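Local structure of eukaryotic translation initiation factor 4E type 5 (Leishmania major, 7KCJ) at residues V69-R82 with D137-E151. The protein is a eukaryotic initiation factor 4E type protein that probably binds the 7-methylguanosine cap of messenger RNA in translation initiation. Residues are numbered along the deposited sequence; the frame is centred on the assembly and turned at random.
Sequences VHQLGMGSTLIFAR and DVLRIAARPSREHSE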
ATOM      1  N   VAL A  69       9.340  -1.598   6.964  1.00 37.25           N
ATOM      2  CA  VAL A  69       7.896  -1.366   7.094  1.00 37.90           C
ATOM      3  C   VAL A  69       7.316  -1.815   8.444  1.00 37.49           C
ATOM      4  O   VAL A  69       6.585  -1.039   9.058  1.00 37.26           O
ATOM      5  CB  VAL A  69       7.089  -1.967   5.919  1.00 39.25           C
ATOM      6  CG1 VAL A  69       5.590  -1.818   6.166  1.00 39.92           C
ATOM      7  CG2 VAL A  69       7.477  -1.300   4.613  1.00 39.53           C
ATOM      8  N   HIS A  70       7.675  -3.026   8.923  1.00 37.17           N
ATOM      9  CA  HIS A  70       7.170  -3.512  10.212  1.00 37.11           C
ATOM     10  C   HIS A  70       7.581  -2.639  11.387  1.00 37.10           C
ATOM     11  O   HIS A  70       6.909  -2.636  12.421  1.00 37.81           O
ATOM     12  CB  HIS A  70       7.534  -4.983  10.453  1.00 38.58           C
ATOM     13  CG  HIS A  70       9.006  -5.284  10.430  1.00 40.60           C
ATOM     14  ND1 HIS A  70       9.740  -5.413  11.606  1.00 42.81           N
ATOM     15  CD2 HIS A  70       9.826  -5.509   9.379  1.00 41.49           C
ATOM     16  CE1 HIS A  70      10.976  -5.697  11.228  1.00 42.94           C
ATOM     17  NE2 HIS A  70      11.080  -5.755   9.901  1.00 42.78           N
ATOM     18  N   GLN A  71       8.634  -1.846  11.222  1.00 36.56           N
ATOM     19  CA  GLN A  71       9.119  -0.919  12.242  1.00 36.70           C
ATOM     20  C   GLN A  71       8.581   0.469  12.137  1.00 36.92           C
ATOM     21  O   GLN A  71       8.936   1.290  12.984  1.00 37.84           O
ATOM     22  CB  GLN A  71      10.646  -0.851  12.246  1.00 37.91           C
ATOM     23  CG  GLN A  71      11.296  -2.094  12.789  1.00 42.86           C
ATOM     24  CD  GLN A  71      10.744  -2.420  14.188  1.00 49.44           C
ATOM     25  OE1 GLN A  71      10.689  -1.570  15.107  1.00 49.35           O
ATOM     26  NE2 GLN A  71      10.257  -3.646  14.358  1.00 51.53           N
ATOM     27  N   LEU A  72       7.755   0.778  11.111  1.00 36.49           N
ATOM     28  CA  LEU A  72       7.219   2.123  10.956  1.00 37.03           C
ATOM     29  C   LEU A  72       6.300   2.558  12.098  1.00 37.80           C
ATOM     30  O   LEU A  72       6.202   3.759  12.376  1.00 38.19           O
ATOM     31  CB  LEU A  72       6.533   2.299   9.599  1.00 36.69           C
ATOM     32  CG  LEU A  72       7.494   2.316   8.395  1.00 38.03           C
ATOM     33  CD1 LEU A  72       6.711   2.438   7.098  1.00 38.66           C
ATOM     34  CD2 LEU A  72       8.505   3.448   8.515  1.00 38.39           C
ATOM     35  N   GLY A  73       5.647   1.605  12.745  1.00 37.08           N
ATOM     36  CA  GLY A  73       4.779   1.928  13.872  1.00 37.40           C
ATOM     37  C   GLY A  73       3.327   1.619  13.631  1.00 36.97           C
ATOM     38  O   GLY A  73       2.772   1.991  12.603  1.00 36.44           O
ATOM     39  N   MET A  74       2.724   0.922  14.592  1.00 37.18           N
ATOM     40  CA  MET A  74       1.316   0.552  14.608  1.00 37.23           C
ATOM     41  C   MET A  74       0.494   1.843  14.558  1.00 37.07           C
ATOM     42  O   MET A  74       0.741   2.761  15.337  1.00 37.80           O
ATOM     43  CB  MET A  74       1.010  -0.236  15.891  1.00 38.04           C
ATOM     44  CG  MET A  74      -0.460  -0.387  16.179  1.00 40.94           C
ATOM     45  SD  MET A  74      -1.206  -1.518  15.006  1.00 51.01           S
ATOM     46  CE  MET A  74      -0.828  -3.085  15.809  1.00 52.04           C
ATOM     47  N   GLY A  75      -0.396   1.924  13.592  1.00 35.96           N
ATOM     48  CA  GLY A  75      -1.206   3.119  13.414  1.00 35.58           C
ATOM     49  C   GLY A  75      -0.720   4.006  12.286  1.00 34.51           C
ATOM     50  O   GLY A  75      -1.462   4.884  11.838  1.00 34.02           O
ATOM     51  N   SER A  76       0.538   3.827  11.843  1.00 33.58           N
ATOM     52  CA  SER A  76       1.063   4.622  10.745  1.00 33.30           C
ATOM     53  C   SER A  76       0.706   4.019   9.367  1.00 33.11           C
ATOM     54  O   SER A  76       0.243   2.876   9.265  1.00 32.70           O
ATOM     55  CB  SER A  76       2.575   4.835  10.889  1.00 34.19           C
ATOM     56  OG  SER A  76       3.295   3.696  10.448  1.00 35.70           O
ATOM     57  N   THR A  77       0.933   4.797   8.306  1.00 32.98           N
ATOM     58  CA  THR A  77       0.655   4.379   6.943  1.00 32.52           C
ATOM     59  C   THR A  77       1.658   5.015   6.002  1.00 31.71           C
ATOM     60  O   THR A  77       1.864   6.227   6.047  1.00 31.93           O
ATOM     61  CB  THR A  77      -0.783   4.753   6.505  1.00 33.94           C
ATOM     62  OG1 THR A  77      -1.716   4.491   7.546  1.00 35.04           O
ATOM     63  CG2 THR A  77      -1.212   4.026   5.264  1.00 33.76           C
ATOM     64  N   LEU A  78       2.290   4.210   5.161  1.00 30.86           N
ATOM     65  CA  LEU A  78       3.188   4.673   4.107  1.00 30.09           C
ATOM     66  C   LEU A  78       2.316   4.643   2.859  1.00 29.63           C
ATOM     67  O   LEU A  78       1.752   3.607   2.552  1.00 29.67           O
ATOM     68  CB  LEU A  78       4.402   3.757   3.950  1.00 29.98           C
ATOM     69  CG  LEU A  78       5.372   4.151   2.840  1.00 32.34           C
ATOM     70  CD1 LEU A  78       6.000   5.514   3.127  1.00 32.75           C
ATOM     71  CD2 LEU A  78       6.475   3.079   2.668  1.00 33.28           C
ATOM     72  N   ILE A  79       2.118   5.774   2.205  1.00 29.12           N
ATOM     73  CA  ILE A  79       1.183   5.894   1.081  1.00 29.68           C
ATOM     74  C   ILE A  79       1.857   6.180  -0.264  1.00 30.86           C
ATOM     75  O   ILE A  79       2.752   7.023  -0.335  1.00 31.70           O
ATOM     76  CB  ILE A  79       0.187   7.024   1.446  1.00 30.21           C
ATOM     77  CG1 ILE A  79      -0.550   6.722   2.789  1.00 31.01           C
ATOM     78  CG2 ILE A  79      -0.805   7.326   0.309  1.00 30.38           C
ATOM     79  CD1 ILE A  79      -1.399   7.943   3.373  1.00 31.56           C
ATOM     80  N   PHE A  80       1.410   5.501  -1.333  1.00 30.58           N
ATOM     81  CA  PHE A  80       1.895   5.721  -2.695  1.00 30.69           C
ATOM     82  C   PHE A  80       0.671   6.051  -3.545  1.00 30.67           C
ATOM     83  O   PHE A  80      -0.247   5.222  -3.638  1.00 31.00           O
ATOM     84  CB  PHE A  80       2.580   4.464  -3.270  1.00 31.00           C
ATOM     85  CG  PHE A  80       3.771   3.969  -2.485  1.00 31.99           C
ATOM     86  CD1 PHE A  80       3.600   3.236  -1.324  1.00 32.82           C
ATOM     87  CD2 PHE A  80       5.062   4.225  -2.918  1.00 32.70           C
ATOM     88  CE1 PHE A  80       4.695   2.788  -0.606  1.00 34.00           C
ATOM     89  CE2 PHE A  80       6.152   3.783  -2.192  1.00 33.46           C
ATOM     90  CZ  PHE A  80       5.965   3.057  -1.051  1.00 33.39           C
ATOM     91  N   ALA A  81       0.645   7.238  -4.178  1.00 29.63           N
ATOM     92  CA  ALA A  81      -0.497   7.602  -5.014  1.00 30.30           C
ATOM     93  C   ALA A  81      -0.046   7.983  -6.401  1.00 31.39           C
ATOM     94  O   ALA A  81       0.787   8.876  -6.542  1.00 31.65           O
ATOM     95  CB  ALA A  81      -1.291   8.743  -4.396  1.00 30.11           C
ATOM     96  N   ARG A  82      -0.621   7.350  -7.423  1.00 31.42           N
ATOM     97  CA  ARG A  82      -0.262   7.668  -8.788  1.00 32.99           C
ATOM     98  C   ARG A  82      -0.780   9.058  -9.192  1.00 33.66           C
ATOM     99  O   ARG A  82      -1.976   9.327  -9.072  1.00 33.24           O
ATOM    100  CB  ARG A  82      -0.763   6.565  -9.735  1.00 34.86           C
ATOM    101  CG  ARG A  82      -0.204   6.702 -11.143  1.00 39.06           C
ATOM    102  CD  ARG A  82      -0.771   5.649 -12.068  1.00 43.50           C
ATOM    103  NE  ARG A  82      -2.231   5.725 -12.161  1.00 47.49           N
ATOM    104  CZ  ARG A  82      -2.889   6.525 -12.995  1.00 49.75           C
ATOM    105  NH1 ARG A  82      -2.227   7.323 -13.824  1.00 49.04           N
ATOM    106  NH2 ARG A  82      -4.217   6.524 -13.014  1.00 50.09           N
ATOM    107  N   ASP A 137      -4.513   2.378  -8.325  1.00 42.07           N
ATOM    108  CA  ASP A 137      -3.974   3.747  -8.233  1.00 40.19           C
ATOM    109  C   ASP A 137      -3.464   4.209  -6.889  1.00 37.48           C
ATOM    110  O   ASP A 137      -2.877   5.286  -6.834  1.00 38.04           O
ATOM    111  CB  ASP A 137      -4.982   4.789  -8.712  1.00 42.96           C
ATOM    112  CG  ASP A 137      -5.363   4.627 -10.151  1.00 50.79           C
ATOM    113  OD1 ASP A 137      -4.467   4.339 -10.970  1.00 52.01           O
ATOM    114  OD2 ASP A 137      -6.560   4.769 -10.461  1.00 55.00           O
ATOM    115  N   VAL A 138      -3.725   3.486  -5.812  1.00 34.79           N
ATOM    116  CA  VAL A 138      -3.233   3.854  -4.490  1.00 33.43           C
ATOM    117  C   VAL A 138      -2.762   2.592  -3.781  1.00 33.21           C
ATOM    118  O   VAL A 138      -3.449   1.554  -3.808  1.00 32.74           O
ATOM    119  CB  VAL A 138      -4.246   4.637  -3.599  1.00 33.57           C
ATOM    120  CG1 VAL A 138      -3.683   4.867  -2.201  1.00 33.74           C
ATOM    121  CG2 VAL A 138      -4.644   5.974  -4.217  1.00 34.17           C
ATOM    122  N   LEU A 139      -1.625   2.690  -3.112  1.00 32.77           N
ATOM    123  CA  LEU A 139      -1.076   1.601  -2.343  1.00 34.55           C
ATOM    124  C   LEU A 139      -0.793   2.146  -0.947  1.00 35.45           C
ATOM    125  O   LEU A 139      -0.129   3.168  -0.821  1.00 35.53           O
ATOM    126  CB  LEU A 139       0.221   1.157  -3.011  1.00 35.53           C
ATOM    127  CG  LEU A 139       0.765  -0.210  -2.680  1.00 39.13           C
ATOM    128  CD1 LEU A 139      -0.212  -1.297  -3.058  1.00 40.42           C
ATOM    129  CD2 LEU A 139       2.041  -0.425  -3.467  1.00 40.54           C
ATOM    130  N   ARG A 140      -1.332   1.499   0.097  1.00 35.74           N
ATOM    131  CA  ARG A 140      -1.132   1.931   1.472  1.00 36.06           C
ATOM    132  C   ARG A 140      -0.506   0.789   2.258  1.00 36.14           C
ATOM    133  O   ARG A 140      -1.024  -0.312   2.256  1.00 36.26           O
ATOM    134  CB  ARG A 140      -2.457   2.371   2.103  1.00 37.25           C
ATOM    135  CG  ARG A 140      -3.334   3.195   1.161  1.00 40.69           C
ATOM    136  CD  ARG A 140      -3.997   4.345   1.855  1.00 45.31           C
ATOM    137  NE  ARG A 140      -5.060   3.898   2.743  1.00 48.67           N
ATOM    138  CZ  ARG A 140      -5.565   4.624   3.735  1.00 53.52           C
ATOM    139  NH1 ARG A 140      -5.085   5.835   3.992  1.00 52.76           N
ATOM    140  NH2 ARG A 140      -6.554   4.144   4.480  1.00 55.72           N
ATOM    141  N   ILE A 141       0.637   1.027   2.883  1.00 35.84           N
ATOM    142  CA  ILE A 141       1.341   0.004   3.651  1.00 36.57           C
ATOM    143  C   ILE A 141       1.295   0.340   5.137  1.00 36.57           C
ATOM    144  O   ILE A 141       1.698   1.432   5.520  1.00 36.44           O
ATOM    145  CB  ILE A 141       2.767  -0.205   3.123  1.00 37.68           C
ATOM    146  CG1 ILE A 141       2.790  -0.375   1.605  1.00 38.70           C
ATOM    147  CG2 ILE A 141       3.412  -1.383   3.781  1.00 39.25           C
ATOM    148  CD1 ILE A 141       4.242  -0.368   1.040  1.00 39.94           C
ATOM    149  N   ALA A 142       0.681  -0.532   5.947  1.00 36.08           N
ATOM    150  CA  ALA A 142       0.534  -0.291   7.376  1.00 36.39           C
ATOM    151  C   ALA A 142       1.285  -1.282   8.240  1.00 36.85           C
ATOM    152  O   ALA A 142       1.021  -2.484   8.154  1.00 38.05           O
ATOM    153  CB  ALA A 142      -0.932  -0.309   7.755  1.00 36.03           C
ATOM    154  N   ALA A 143       2.161  -0.795   9.125  1.00 35.52           N
ATOM    155  CA  ALA A 143       2.865  -1.681  10.062  1.00 34.96           C
ATOM    156  C   ALA A 143       1.857  -2.173  11.105  1.00 34.92           C
ATOM    157  O   ALA A 143       1.200  -1.353  11.764  1.00 34.05           O
ATOM    158  CB  ALA A 143       3.973  -0.917  10.776  1.00 34.36           C
ATOM    159  N   ARG A 144       1.735  -3.497  11.268  1.00 35.11           N
ATOM    160  CA  ARG A 144       0.824  -4.054  12.263  1.00 36.21           C
ATOM    161  C   ARG A 144       1.526  -5.104  13.174  1.00 36.49           C
ATOM    162  O   ARG A 144       1.089  -6.261  13.219  1.00 36.49           O
ATOM    163  CB  ARG A 144      -0.394  -4.674  11.559  1.00 39.34           C
ATOM    164  CG  ARG A 144      -1.213  -3.660  10.765  1.00 45.58           C
ATOM    165  CD  ARG A 144      -2.696  -3.940  10.843  1.00 51.97           C
ATOM    166  NE  ARG A 144      -3.422  -2.797  11.390  1.00 58.25           N
ATOM    167  CZ  ARG A 144      -4.114  -2.819  12.527  1.00 63.02           C
ATOM    168  NH1 ARG A 144      -4.183  -3.933  13.249  1.00 63.41           N
ATOM    169  NH2 ARG A 144      -4.738  -1.727  12.954  1.00 63.86           N
ATOM    170  N   PRO A 145       2.605  -4.756  13.898  1.00 36.61           N
ATOM    171  CA  PRO A 145       3.262  -5.789  14.724  1.00 36.86           C
ATOM    172  C   PRO A 145       2.430  -6.247  15.895  1.00 37.95           C
ATOM    173  O   PRO A 145       1.666  -5.484  16.467  1.00 38.23           O
ATOM    174  CB  PRO A 145       4.546  -5.121  15.214  1.00 37.33           C
ATOM    175  CG  PRO A 145       4.235  -3.648  15.197  1.00 37.18           C
ATOM    176  CD  PRO A 145       3.300  -3.447  14.010  1.00 36.00           C
ATOM    177  N   SER A 146       2.564  -7.520  16.228  1.00 38.42           N
ATOM    178  CA  SER A 146       1.872  -8.114  17.352  1.00 38.98           C
ATOM    179  C   SER A 146       2.875  -8.971  18.154  1.00 40.17           C
ATOM    180  O   SER A 146       4.008  -9.177  17.718  1.00 40.16           O
ATOM    181  CB  SER A 146       0.682  -8.942  16.863  1.00 39.64           C
ATOM    182  OG  SER A 146       1.091 -10.083  16.126  1.00 40.67           O
ATOM    183  N   ARG A 147       2.471  -9.466  19.330  1.00 41.10           N
ATOM    184  CA  ARG A 147       3.335 -10.328  20.137  1.00 42.38           C
ATOM    185  C   ARG A 147       3.681 -11.615  19.385  1.00 42.66           C
ATOM    186  O   ARG A 147       4.817 -12.078  19.442  1.00 43.08           O
ATOM    187  CB  ARG A 147       2.652 -10.685  21.465  1.00 45.10           C
ATOM    188  CG  ARG A 147       3.581 -11.421  22.430  1.00 50.74           C
ATOM    189  CD  ARG A 147       3.191 -11.256  23.889  1.00 57.25           C
ATOM    190  NE  ARG A 147       3.723 -10.006  24.441  1.00 62.48           N
ATOM    191  CZ  ARG A 147       3.483  -9.566  25.669  1.00 65.79           C
ATOM    192  NH1 ARG A 147       2.735 -10.279  26.504  1.00 65.38           N
ATOM    193  NH2 ARG A 147       4.000  -8.417  26.077  1.00 66.96           N
ATOM    194  N   GLU A 148       2.720 -12.164  18.638  1.00 42.30           N
ATOM    195  CA  GLU A 148       2.921 -13.409  17.918  1.00 42.16           C
ATOM    196  C   GLU A 148       3.657 -13.199  16.602  1.00 41.73           C
ATOM    197  O   GLU A 148       4.435 -14.063  16.198  1.00 42.46           O
ATOM    198  CB  GLU A 148       1.574 -14.111  17.692  1.00 44.48           C
ATOM    199  CG  GLU A 148       0.956 -14.645  18.972  1.00 49.81           C
ATOM    200  CD  GLU A 148       0.404 -13.592  19.914  1.00 56.39           C
ATOM    201  OE1 GLU A 148       0.002 -12.516  19.416  1.00 57.86           O
ATOM    202  OE2 GLU A 148       0.378 -13.835  21.144  1.00 57.47           O
ATOM    203  N   HIS A 149       3.404 -12.059  15.924  1.00 39.98           N
ATOM    204  CA  HIS A 149       4.039 -11.768  14.645  1.00 39.02           C
ATOM    205  C   HIS A 149       4.600 -10.345  14.624  1.00 39.58           C
ATOM    206  O   HIS A 149       3.927  -9.398  14.200  1.00 39.28           O
ATOM    207  CB  HIS A 149       3.058 -11.994  13.498  1.00 38.04           C
ATOM    208  CG  HIS A 149       2.466 -13.367  13.486  1.00 38.86           C
ATOM    209  ND1 HIS A 149       3.210 -14.470  13.131  1.00 40.15           N
ATOM    210  CD2 HIS A 149       1.219 -13.770  13.817  1.00 39.55           C
ATOM    211  CE1 HIS A 149       2.390 -15.499  13.223  1.00 40.46           C
ATOM    212  NE2 HIS A 149       1.182 -15.126  13.639  1.00 40.10           N
ATOM    213  N   SER A 150       5.838 -10.207  15.087  1.00 39.41           N
ATOM    214  CA  SER A 150       6.509  -8.922  15.184  1.00 39.67           C
ATOM    215  C   SER A 150       6.812  -8.229  13.834  1.00 38.98           C
ATOM    216  O   SER A 150       7.004  -7.015  13.814  1.00 39.58           O
ATOM    217  CB  SER A 150       7.771  -9.070  16.015  1.00 42.00           C
ATOM    218  OG  SER A 150       8.709  -9.890  15.336  1.00 45.36           O
ATOM    219  N   GLU A 151       6.861  -8.971  12.717  1.00 38.19           N
ATOM    220  CA  GLU A 151       7.109  -8.331  11.421  1.00 38.12           C
ATOM    221  C   GLU A 151       5.861  -8.226  10.551  1.00 37.66           C
ATOM    222  O   GLU A 151       5.971  -7.912   9.378  1.00 38.68           O
ATOM    223  CB  GLU A 151       8.264  -8.994  10.671  1.00 39.94           C
ATOM    224  CG  GLU A 151       9.535  -9.016  11.504  1.00 45.53           C
ATOM    225  CD  GLU A 151      10.786  -9.495  10.798  1.00 50.97           C
ATOM    226  OE1 GLU A 151      10.815  -9.470   9.549  1.00 51.69           O
ATOM    227  OE2 GLU A 151      11.741  -9.889  11.502  1.00 53.33           O
TER
HETATM  228  O   HOH W   1      -0.227   0.702  11.026  1.00 33.77           O
HETATM  229  O   HOH W   2       3.349   1.670   8.169  1.00 38.86           O
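The side chain of Ile141 meets three residues of 69-82, and its atoms are worth following outward. Its CB sits opposite CB of Leu78 at 4.4 Å, the two being a hydrogen-bonded antiparallel pair. From there the side chain forks. CG2, anti to the backbone N, runs into CG1 of Val69 at 3.3 Å, a tight fit with the two side chains crossing at about a right angle. The other branch, CG1, lies anti to the carbonyl carbon (chi1 -49°) and, extended, carries CD1 to CE1 of Phe80, 3.6 Å away. Leu113 of helix 108-121 also touches Ile141, while Leu139 and Phe80 meet the same helix, so this face belongs to the helix-backed core of the curved eIF4E sheet.

Strands 77-82 and 137-143 are central neighbours in that sheet, joined by five backbone hydrogen bonds from Leu78 to Arg82. At the far end Arg82 grips Asp137 side-on: NE (2.9 Å) and NH2 both reach OD1, from the same face of the carboxylate, whose plane is turned 54° from the guanidinium. On the face opposite Ile141, Arg140 packs its CB against CG2 of Thr77, and its NE forms a salt bridge to Glu156.

Beyond the Leu78-Ile141 pair the direct ladder gives way to water. One water joins Gly75 N and Ser76 O to Ala143 O; a second links Ser76 OG to Ile141 O and Ala143 N. Further out, the Glu151 side chain lies along the His70 ring, CG over its face 3.7 Å from the centroid, and SD of Met74 rests over the Arg144 guanidinium.

The chemistry thus runs from a salt-bridged end past an apolar, helix-covered face to a hydrated end, where two waters satisfy Gly75 N and Ala143 N and give Ile141 O a second donor besides Leu78 N.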